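Local coordinates for protein SnoN,Epimerase SnoN (Streptomyces nogalater, PDB 5EP9) that binds ferric iron and 2-oxoglutarate and serves as a non-heme iron epimerase in nogalamycin biosynthesis in Streptomyces nogalater, at residues L36-R39 with Y40-G44; E59-A62 with E63-L67; V209-R212 with A213-T217. All coordinates share one frame; numbering follows the deposited sequence.

Interaction 1 of 3, residues L36-R39 with Y40-G44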
loop_
_atom_site.group_PDB
_atom_site.type_symbol
_atom_site.label_atom_id
_atom_site.label_comp_id
_atom_site.label_asym_id
_atom_site.label_seq_id
_atom_site.Cartn_x
_atom_site.Cartn_y
_atom_site.Cartn_z
ATOM N N LEU A 36 -10.093 10.784 -12.929
ATOM C CA LEU A 36 -9.544 10.032 -11.801
ATOM C C LEU A 36 -8.034 10.197 -11.642
ATOM O O LEU A 36 -7.507 10.420 -10.547
ATOM C CB LEU A 36 -9.890 8.578 -12.005
ATOM C CG LEU A 36 -9.572 7.734 -10.811
ATOM C CD1 LEU A 36 -10.777 7.683 -9.850
ATOM C CD2 LEU A 36 -9.268 6.367 -11.325
ATOM N N ALA A 37 -7.335 10.082 -12.769
ATOM C CA ALA A 37 -5.885 10.274 -12.800
ATOM C C ALA A 37 -5.531 11.745 -12.376
ATOM O O ALA A 37 -4.515 11.981 -11.768
ATOM C CB ALA A 37 -5.323 9.963 -14.173
ATOM N N ALA A 38 -6.308 12.674 -12.845
ATOM C CA ALA A 38 -6.053 14.081 -12.577
ATOM C C ALA A 38 -6.204 14.363 -11.062
ATOM O O ALA A 38 -5.397 15.042 -10.472
ATOM C CB ALA A 38 -6.978 14.966 -13.391
ATOM N N ARG A 39 -7.214 13.770 -10.460
ATOM C CA ARG A 39 -7.379 13.758 -9.014
ATOM C C ARG A 39 -6.198 13.150 -8.304
ATOM O O ARG A 39 -5.637 13.762 -7.375
ATOM C CB ARG A 39 -8.669 13.063 -8.555
ATOM C CG ARG A 39 -9.846 14.017 -8.409
ATOM C CD ARG A 39 -11.037 13.381 -7.646
ATOM N NE ARG A 39 -11.766 12.582 -8.595
ATOM C CZ ARG A 39 -12.286 11.344 -8.414
ATOM N NH1 ARG A 39 -12.188 10.608 -7.260
ATOM N NH2 ARG A 39 -12.904 10.809 -9.471
ATOM N N TYR A 40 -5.778 11.984 -8.758
ATOM C CA TYR A 40 -4.532 11.349 -8.202
ATOM C C TYR A 40 -3.280 12.300 -8.263
ATOM O O TYR A 40 -2.532 12.461 -7.322
ATOM C CB TYR A 40 -4.227 10.033 -8.864
ATOM C CG TYR A 40 -2.962 9.396 -8.369
ATOM C CD1 TYR A 40 -2.922 8.813 -7.120
ATOM C CD2 TYR A 40 -1.817 9.344 -9.135
ATOM C CE1 TYR A 40 -1.751 8.205 -6.656
ATOM C CE2 TYR A 40 -0.608 8.753 -8.659
ATOM C CZ TYR A 40 -0.594 8.194 -7.448
ATOM O OH TYR A 40 0.512 7.626 -6.920
ATOM N N ARG A 41 -3.080 12.937 -9.388
ATOM C CA ARG A 41 -1.928 13.801 -9.580
ATOM C C ARG A 41 -1.996 15.057 -8.683
ATOM O O ARG A 41 -0.996 15.433 -8.095
ATOM C CB ARG A 41 -1.751 14.129 -11.062
ATOM C CG ARG A 41 -1.130 12.874 -11.745
ATOM C CD ARG A 41 -0.612 13.087 -13.157
ATOM N NE ARG A 41 -1.493 14.005 -13.878
ATOM C CZ ARG A 41 -2.537 13.682 -14.610
ATOM N NH1 ARG A 41 -2.864 12.406 -14.826
ATOM N NH2 ARG A 41 -3.219 14.690 -15.216
ATOM N N ARG A 42 -3.161 15.669 -8.613
ATOM C CA ARG A 42 -3.423 16.891 -7.798
ATOM C C ARG A 42 -3.367 16.594 -6.305
ATOM O O ARG A 42 -2.672 17.222 -5.572
ATOM C CB ARG A 42 -4.790 17.414 -8.129
ATOM C CG ARG A 42 -5.133 18.777 -7.510
ATOM C CD ARG A 42 -6.376 19.452 -8.137
ATOM N NE ARG A 42 -7.272 18.487 -8.849
ATOM C CZ ARG A 42 -7.569 18.473 -10.177
ATOM N NH1 ARG A 42 -7.120 19.434 -11.027
ATOM N NH2 ARG A 42 -8.384 17.513 -10.664
ATOM N N ASP A 43 -3.958 15.523 -5.908
ATOM C CA ASP A 43 -4.074 15.228 -4.478
ATOM C C ASP A 43 -3.070 14.316 -3.878
ATOM O O ASP A 43 -2.830 14.341 -2.661
ATOM C CB ASP A 43 -5.469 14.638 -4.145
ATOM C CG ASP A 43 -6.635 15.606 -4.380
ATOM O OD1 ASP A 43 -6.415 16.788 -4.557
ATOM O OD2 ASP A 43 -7.789 15.134 -4.322
ATOM N N GLY A 44 -2.573 13.393 -4.685
ATOM C CA GLY A 44 -1.603 12.395 -4.210
ATOM C C GLY A 44 -2.239 11.120 -3.717
ATOM O O GLY A 44 -1.552 10.257 -3.185
#
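L36 offers its carbonyl to Y40 one turn further along the helix 30-43, the L36 O to Y40 N bond measuring 2.9 Å; its side chain turns off to L109 and V46. A37 follows with the same backbone bond, A37 O to R41 N at 2.9 Å, and also meets R41 through its side chain, A37 CB lying 3.5 Å from R41 NH1. The contact is possible because R41 sets CG beside its own backbone N (chi1 -76°) and bends at chi3, which folds the guanidinium back along the preceding turn. There the plane of that group lies over A38, whose CA stands 3.8 Å from it, displaced toward the rim. A38 is flanked by a second arginine as well: A38 O accepts the R42 backbone N at 3.0 Å, and A38 CB comes within 4.0 Å of R42 NH2. R39 ends the series with a bond of 2.8 Å from D43 N to R39 O. D43 CB rests 3.4 Å from the same R39 O. Beyond them G44 leaves the helical conformation with a positive phi of 92°, while its N still binds Y40 O. This is the C-terminal end of an amphipathic helix in the first SnoN portion of the construct: A37 and Y40 pack on helix 104-114, the arginines line the outer surface, and the glycine turns the chain into edge strand 45-48 of the larger sheet in the cupin-type fold.

Interaction 2 of 3, residues E59-A62 with E63-L67; sequences EYLA and EARRL
E59 and E63 begin a run of four regular i to i+4 bonds in helix 54-70, with E63 N reaching E59 O at 3.1 Å. The next two are shorter, A64 N to Y60 O at 2.8 Å and R65 N to L61 O at 2.9 Å, and R66 N to A62 O follows at 3.0 Å. Beside this backbone, L61 and R65 form the main side-chain contact, their chains passing at a slant. L61 carries CG anti to its backbone N (chi1 172°), and its CD1 sits over the centre of the R65 guanidinium, 4.1 Å from the plane, while L61 CD2 approaches R65 NH1 to 3.7 Å. R65 is extended from CG to NE, and both side chains also touch L237 of strand 236-245. The helix, in the first SnoN portion of the construct, thus covers the outside of the larger sheet of the cupin-type fold, with Y60 and A64 turned inward onto L163. Shortening L61 to an alanine would probably take the leucine methyls off that face of the R65 guanidinium, leaving R65 with L237 as a neighbour and freer to turn. Another face of the helix holds a charged pair. R66 grips the E63 carboxylate side-on with two nitrogens: R66 NE gives a nearly straight bond (171°) to E63 OE1 at 2.9 Å, and R66 NH2 binds E63 OE2 at 2.8 Å. Both oxygens lie close to the guanidinium plane, although the nitrogens meet the carboxylate from outside its own plane. E63 OE2 is shared with S94 OG, which ties the helix to the loop before helix 95-101.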
loop_
_atom_site.group_PDB
_atom_site.type_symbol
_atom_site.label_atom_id
_atom_site.label_comp_id
_atom_site.label_asym_id
_atom_site.label_seq_id
_atom_site.Cartn_x
_atom_site.Cartn_y
_atom_site.Cartn_z
ATOM N N GLU A 59 -13.909 -14.166 -1.116
ATOM C CA GLU A 59 -12.634 -14.901 -1.311
ATOM C C GLU A 59 -11.308 -14.341 -0.638
ATOM O O GLU A 59 -10.632 -15.057 0.153
ATOM C CB GLU A 59 -12.348 -14.983 -2.752
ATOM C CG GLU A 59 -11.324 -16.112 -2.980
ATOM C CD GLU A 59 -10.931 -16.365 -4.435
ATOM O OE1 GLU A 59 -11.398 -15.631 -5.356
ATOM O OE2 GLU A 59 -10.068 -17.280 -4.596
ATOM N N TYR A 60 -10.986 -13.077 -0.898
ATOM C CA TYR A 60 -9.747 -12.476 -0.356
ATOM C C TYR A 60 -9.875 -12.331 1.162
ATOM O O TYR A 60 -8.939 -12.495 1.881
ATOM C CB TYR A 60 -9.369 -11.202 -1.107
ATOM C CG TYR A 60 -9.104 -11.475 -2.544
ATOM C CD1 TYR A 60 -8.154 -12.430 -2.921
ATOM C CD2 TYR A 60 -9.757 -10.787 -3.564
ATOM C CE1 TYR A 60 -7.928 -12.755 -4.265
ATOM C CE2 TYR A 60 -9.486 -11.062 -4.908
ATOM C CZ TYR A 60 -8.572 -12.057 -5.240
ATOM O OH TYR A 60 -8.283 -12.299 -6.554
ATOM N N LEU A 61 -11.069 -12.033 1.652
ATOM C CA LEU A 61 -11.276 -11.843 3.083
ATOM C C LEU A 61 -10.995 -13.145 3.810
ATOM O O LEU A 61 -10.298 -13.173 4.797
ATOM C CB LEU A 61 -12.704 -11.372 3.377
ATOM C CG LEU A 61 -13.081 -11.315 4.863
ATOM C CD1 LEU A 61 -12.137 -10.426 5.714
ATOM C CD2 LEU A 61 -14.524 -10.817 4.981
ATOM N N ALA A 62 -11.520 -14.256 3.288
ATOM C CA ALA A 62 -11.317 -15.531 3.969
ATOM C C ALA A 62 -9.858 -15.824 4.000
ATOM O O ALA A 62 -9.370 -16.459 4.932
ATOM C CB ALA A 62 -12.086 -16.737 3.291
ATOM N N GLU A 63 -9.204 -15.584 2.895
ATOM C CA GLU A 63 -7.773 -15.952 2.794
ATOM C C GLU A 63 -6.957 -14.988 3.780
ATOM O O GLU A 63 -6.045 -15.432 4.451
ATOM C CB GLU A 63 -7.275 -15.808 1.389
ATOM C CG GLU A 63 -5.763 -16.012 1.264
ATOM C CD GLU A 63 -5.302 -17.463 1.386
ATOM O OE1 GLU A 63 -6.106 -18.360 1.702
ATOM O OE2 GLU A 63 -4.082 -17.686 1.199
ATOM N N ALA A 64 -7.334 -13.731 3.829
ATOM C CA ALA A 64 -6.731 -12.794 4.822
ATOM C C ALA A 64 -6.858 -13.314 6.226
ATOM O O ALA A 64 -5.848 -13.403 6.955
ATOM C CB ALA A 64 -7.303 -11.411 4.736
ATOM N N ARG A 65 -8.057 -13.787 6.550
ATOM C CA ARG A 65 -8.283 -14.334 7.918
ATOM C C ARG A 65 -7.502 -15.599 8.202
ATOM O O ARG A 65 -6.953 -15.768 9.296
ATOM C CB ARG A 65 -9.743 -14.666 8.173
ATOM C CG ARG A 65 -10.654 -13.433 8.279
ATOM C CD ARG A 65 -12.063 -13.868 8.692
ATOM N NE ARG A 65 -12.796 -12.711 9.159
ATOM C CZ ARG A 65 -14.024 -12.295 8.775
ATOM N NH1 ARG A 65 -14.816 -13.008 7.934
ATOM N NH2 ARG A 65 -14.491 -11.146 9.280
ATOM N N ARG A 66 -7.450 -16.454 7.195
ATOM C CA ARG A 66 -6.720 -17.707 7.305
ATOM C C ARG A 66 -5.229 -17.460 7.557
ATOM O O ARG A 66 -4.637 -18.079 8.394
ATOM C CB ARG A 66 -6.867 -18.573 6.026
ATOM C CG ARG A 66 -6.327 -19.986 6.170
ATOM C CD ARG A 66 -6.265 -20.712 4.820
ATOM N NE ARG A 66 -5.298 -20.081 3.887
ATOM C CZ ARG A 66 -3.991 -20.269 3.915
ATOM N NH1 ARG A 66 -3.429 -20.994 4.846
ATOM N NH2 ARG A 66 -3.228 -19.702 2.985
ATOM N N LEU A 67 -4.658 -16.539 6.807
ATOM C CA LEU A 67 -3.251 -16.228 6.935
ATOM C C LEU A 67 -2.941 -15.638 8.355
ATOM O O LEU A 67 -1.997 -16.027 8.999
ATOM C CB LEU A 67 -2.783 -15.293 5.850
ATOM C CG LEU A 67 -2.623 -15.928 4.459
ATOM C CD1 LEU A 67 -2.488 -14.878 3.407
ATOM C CD2 LEU A 67 -1.455 -16.882 4.316
#

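Interaction 3 of 3, residues V209-R212 with A213-T217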
loop_
_atom_site.group_PDB
_atom_site.type_symbol
_atom_site.label_atom_id
_atom_site.label_comp_id
_atom_site.label_asym_id
_atom_site.label_seq_id
_atom_site.Cartn_x
_atom_site.Cartn_y
_atom_site.Cartn_z
ATOM N N VAL A 209 -10.980 9.348 4.681
ATOM C CA VAL A 209 -11.662 8.596 3.623
ATOM C C VAL A 209 -12.181 7.265 4.092
ATOM O O VAL A 209 -11.530 6.241 3.915
ATOM C CB VAL A 209 -10.704 8.353 2.459
ATOM C CG1 VAL A 209 -11.406 7.693 1.242
ATOM C CG2 VAL A 209 -10.132 9.703 2.023
ATOM N N PRO A 210 -13.380 7.258 4.588
ATOM C CA PRO A 210 -13.979 5.941 4.857
ATOM C C PRO A 210 -14.239 5.153 3.558
ATOM O O PRO A 210 -14.478 5.744 2.507
ATOM C CB PRO A 210 -15.245 6.263 5.596
ATOM C CG PRO A 210 -15.504 7.673 5.298
ATOM C CD PRO A 210 -14.283 8.350 4.929
ATOM N N LEU A 211 -14.200 3.845 3.698
ATOM C CA LEU A 211 -14.283 2.935 2.525
ATOM C C LEU A 211 -15.277 1.837 2.810
ATOM O O LEU A 211 -15.216 1.237 3.876
ATOM C CB LEU A 211 -12.914 2.249 2.293
ATOM C CG LEU A 211 -11.761 3.123 1.944
ATOM C CD1 LEU A 211 -10.532 2.255 1.749
ATOM C CD2 LEU A 211 -12.060 3.881 0.656
ATOM N N ARG A 212 -16.102 1.531 1.827
ATOM C CA ARG A 212 -16.853 0.265 1.855
ATOM C C ARG A 212 -15.991 -0.942 1.458
ATOM O O ARG A 212 -14.995 -0.798 0.732
ATOM C CB ARG A 212 -18.053 0.373 0.907
ATOM C CG ARG A 212 -19.025 1.501 1.339
ATOM C CD ARG A 212 -20.440 1.097 1.289
ATOM N NE ARG A 212 -20.718 0.110 2.405
ATOM C CZ ARG A 212 -21.932 -0.127 2.927
ATOM N NH1 ARG A 212 -22.975 0.561 2.456
ATOM N NH2 ARG A 212 -22.095 -0.982 3.954
ATOM N N ALA A 213 -16.408 -2.137 1.900
ATOM C CA ALA A 213 -15.769 -3.367 1.458
ATOM C C ALA A 213 -15.665 -3.353 -0.046
ATOM O O ALA A 213 -16.643 -3.083 -0.736
ATOM C CB ALA A 213 -16.580 -4.595 1.908
ATOM N N GLY A 214 -14.473 -3.680 -0.562
ATOM C CA GLY A 214 -14.203 -3.792 -2.011
ATOM C C GLY A 214 -13.777 -2.512 -2.669
ATOM O O GLY A 214 -13.464 -2.502 -3.853
ATOM N N ASP A 215 -13.865 -1.414 -1.934
ATOM C CA ASP A 215 -13.254 -0.127 -2.379
ATOM C C ASP A 215 -11.784 -0.178 -2.168
ATOM O O ASP A 215 -11.255 -0.951 -1.316
ATOM C CB ASP A 215 -13.749 1.071 -1.540
ATOM C CG ASP A 215 -15.191 1.427 -1.782
ATOM O OD1 ASP A 215 -15.930 0.737 -2.519
ATOM O OD2 ASP A 215 -15.628 2.385 -1.122
ATOM N N CYS A 216 -11.067 0.658 -2.910
ATOM C CA CYS A 216 -9.661 0.897 -2.551
ATOM C C CYS A 216 -9.321 2.362 -2.624
ATOM O O CYS A 216 -10.066 3.210 -3.189
ATOM C CB CYS A 216 -8.700 0.080 -3.431
ATOM S SG CYS A 216 -8.500 0.677 -5.089
ATOM N N THR A 217 -8.172 2.638 -2.054
ATOM C CA THR A 217 -7.441 3.854 -2.351
ATOM C C THR A 217 -6.125 3.502 -3.051
ATOM O O THR A 217 -5.592 2.408 -2.866
ATOM C CB THR A 217 -7.164 4.687 -1.129
ATOM O OG1 THR A 217 -6.546 3.899 -0.094
ATOM C CG2 THR A 217 -8.450 5.275 -0.576
#
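R212 and D215 are joined twice, once through the backbone and once through the aspartate side chain. D215 N gives a hydrogen bond of 3.0 Å to R212 O, closing a type II beta turn in which G214 takes the positive phi of 88° at the third position. In return, R212 N reaches D215 OD2 at 3.1 Å, approaching from well above the carboxylate plane and with a bent bond (140°). D215 has CG beside its own backbone N (chi1 -70°), which brings the carboxylate back across the mouth of the turn. The buried carboxylate has further partners in H47 NE2 at OD2 and G50 N at OD1. The guanidinium of R212 leads away from the turn to a salt bridge with D165.

L211 packs against the returning chain. Its CD2 lies 3.9 Å from D215 CB and 4.1 Å from T217 CG2, the leucine crossing the threonine at about a right angle. W160 and A162 of strand 157-162 also touch L211. V209 adds a looser contact, V209 CG1 to T217 CG2 at 4.2 Å.

The whole connection, with its type II turn, belongs to the second SnoN portion of the construct. It carries the chain from strand 207-209 of the smaller sheet into strand 216-220 of the larger one, as in the double-stranded beta-helix of cupin-type dioxygenases, and T217 borders W160 and H219 of the 2-oxoglutarate site.

Interactions 1 and 2 are both single-helix contacts on the periphery, about 31 Å apart between centres and on opposite sides of the chain's centre; interaction 3 is the buried one, with its centre about 17 Å from each. In the two helices the main chain does most of the binding and arginines lie on the outer surface, R41 and R42 folding back to alanines in 36-44, those of 59-67 covered by a leucine or paired with a glutamate. In 209-217, by contrast, a buried carboxylate bonds to the backbone, and L211 and T217 pack beside W160 of the 2-oxoglutarate site. Interactions 1 and 3 both adjoin strand 45-48, the neighbour of strand 216-220.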